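Local coordinates for protein mycosin-1 (Mycobacterium smegmatis, PDB 4KB5) that acts as a membrane-anchored subtilisin-like serine protease that cleaves EspB and may help regulate ESX-1 type VII secretion and virulence, at residues G121-V126 against A322-Q327. Sequence-based numbering, arbitrary orientation.
Sequences GMAPDV and AALVKQ
Leu324 reaches from helix 311-328 into the loop 121-126, and its two methyls face different side chains. Leu324 CD1 lies 3.8 Å from CG and 3.9 Å from SD of Met122. Leu324 CD2 meets the CB of Ala123 at 3.6 Å. The Met122 chain crosses Leu324 at about a right angle. It starts with CG anti to the backbone N (chi1 -180°) and bends at chi2 and chi3, a shape that brings CG and SD against the one methyl. One helix position earlier, the Ala323 methyl touches Val126 CG1 at 3.6 Å.

A type I turn from Ala123 to Val126 shapes the loop, closed by Val126 N to Ala123 O at 3.3 Å. Backbone bonds tie Met122 and Ala123 to Ile108 and Ile109 of helix 102-110. Val66 of the central parallel sheet touches both Val126 and Ala323. The contact thus packs the loop entering strand 127-132 against the helix whose first turn carries Ser312, assigned to the charge relay, well away from that site.

Both Leu324 methyls also lie against Met122 O, with CD2 at 3.6 Å. This buried oxygen takes a hydrogen bond from Gln56 NE2, outside the two segments. The mostly apolar contact has no directional bond and depends on close fit and burial of methyls.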
loop_
_atom_site.group_PDB
_atom_site.type_symbol
_atom_site.label_atom_id
_atom_site.label_comp_id
_atom_site.label_asym_id
_atom_site.label_seq_id
_atom_site.Cartn_x
_atom_site.Cartn_y
_atom_site.Cartn_z
ATOM N N GLY A 121 -10.601 -11.248 6.627
ATOM C CA GLY A 121 -9.997 -9.960 6.330
ATOM C C GLY A 121 -10.458 -8.890 7.320
ATOM O O GLY A 121 -11.417 -9.093 8.082
ATOM N N MET A 122 -9.784 -7.743 7.297
ATOM C CA MET A 122 -10.100 -6.637 8.209
ATOM C C MET A 122 -11.549 -6.167 8.018
ATOM O O MET A 122 -12.275 -5.924 8.994
ATOM C CB MET A 122 -9.089 -5.494 7.991
ATOM C CG MET A 122 -9.287 -4.273 8.869
ATOM S SD MET A 122 -8.733 -4.490 10.576
ATOM C CE MET A 122 -6.993 -4.820 10.343
ATOM N N ALA A 123 -11.975 -6.070 6.757
ATOM C CA ALA A 123 -13.274 -5.501 6.410
ATOM C C ALA A 123 -13.997 -6.393 5.390
ATOM O O ALA A 123 -14.012 -6.083 4.189
ATOM C CB ALA A 123 -13.099 -4.081 5.879
ATOM N N PRO A 124 -14.613 -7.499 5.875
ATOM C CA PRO A 124 -15.173 -8.551 5.012
ATOM C C PRO A 124 -16.423 -8.180 4.229
ATOM O O PRO A 124 -16.875 -8.994 3.440
ATOM C CB PRO A 124 -15.493 -9.695 5.998
ATOM C CG PRO A 124 -15.686 -9.017 7.316
ATOM C CD PRO A 124 -14.731 -7.847 7.309
ATOM N N ASP A 125 -16.988 -6.995 4.453
ATOM C CA ASP A 125 -18.135 -6.539 3.669
ATOM C C ASP A 125 -17.813 -5.510 2.558
ATOM O O ASP A 125 -18.730 -5.047 1.876
ATOM C CB ASP A 125 -19.232 -5.964 4.573
ATOM C CG ASP A 125 -20.001 -7.035 5.345
ATOM O OD1 ASP A 125 -20.196 -8.157 4.833
ATOM O OD2 ASP A 125 -20.435 -6.731 6.475
ATOM N N VAL A 126 -16.544 -5.143 2.373
ATOM C CA VAL A 126 -16.203 -4.127 1.356
ATOM C C VAL A 126 -16.407 -4.642 -0.076
ATOM O O VAL A 126 -16.338 -5.841 -0.318
ATOM C CB VAL A 126 -14.748 -3.594 1.450
ATOM C CG1 VAL A 126 -14.531 -2.783 2.722
ATOM C CG2 VAL A 126 -13.712 -4.713 1.314
ATOM N N ALA A 322 -9.024 1.651 7.282
ATOM C CA ALA A 322 -9.615 2.876 6.725
ATOM C C ALA A 322 -11.063 2.650 6.266
ATOM O O ALA A 322 -11.929 3.523 6.455
ATOM C CB ALA A 322 -8.744 3.441 5.598
ATOM N N ALA A 323 -11.329 1.472 5.691
ATOM C CA ALA A 323 -12.691 1.104 5.287
ATOM C C ALA A 323 -13.633 0.939 6.483
ATOM O O ALA A 323 -14.777 1.407 6.457
ATOM C CB ALA A 323 -12.666 -0.158 4.434
ATOM N N LEU A 324 -13.160 0.279 7.535
ATOM C CA LEU A 324 -13.925 0.226 8.795
ATOM C C LEU A 324 -14.260 1.635 9.295
ATOM O O LEU A 324 -15.416 1.936 9.612
ATOM C CB LEU A 324 -13.148 -0.544 9.873
ATOM C CG LEU A 324 -12.816 -2.008 9.550
ATOM C CD1 LEU A 324 -12.225 -2.715 10.758
ATOM C CD2 LEU A 324 -14.058 -2.745 9.076
ATOM N N VAL A 325 -13.241 2.493 9.348
ATOM C CA VAL A 325 -13.423 3.876 9.804
ATOM C C VAL A 325 -14.417 4.609 8.901
ATOM O O VAL A 325 -15.308 5.306 9.391
ATOM C CB VAL A 325 -12.077 4.634 9.878
ATOM C CG1 VAL A 325 -12.301 6.106 10.206
ATOM C CG2 VAL A 325 -11.161 3.978 10.904
ATOM N N LYS A 326 -14.290 4.409 7.588
ATOM C CA LYS A 326 -15.186 5.050 6.618
ATOM C C LYS A 326 -16.659 4.655 6.823
ATOM O O LYS A 326 -17.547 5.498 6.737
ATOM C CB LYS A 326 -14.709 4.757 5.191
ATOM C CG LYS A 326 -15.541 5.366 4.076
ATOM C CD LYS A 326 -15.590 6.884 4.156
ATOM C CE LYS A 326 -16.433 7.448 3.031
ATOM N NZ LYS A 326 -16.626 8.912 3.182
ATOM N N GLN A 327 -16.920 3.379 7.099
ATOM C CA GLN A 327 -18.284 2.959 7.416
ATOM C C GLN A 327 -18.770 3.565 8.735
ATOM O O GLN A 327 -19.887 4.077 8.809
ATOM C CB GLN A 327 -18.431 1.430 7.464
ATOM C CG GLN A 327 -19.868 1.012 7.775
ATOM C CD GLN A 327 -20.044 -0.453 8.144
ATOM O OE1 GLN A 327 -21.166 -0.901 8.350
ATOM N NE2 GLN A 327 -18.962 -1.197 8.215
#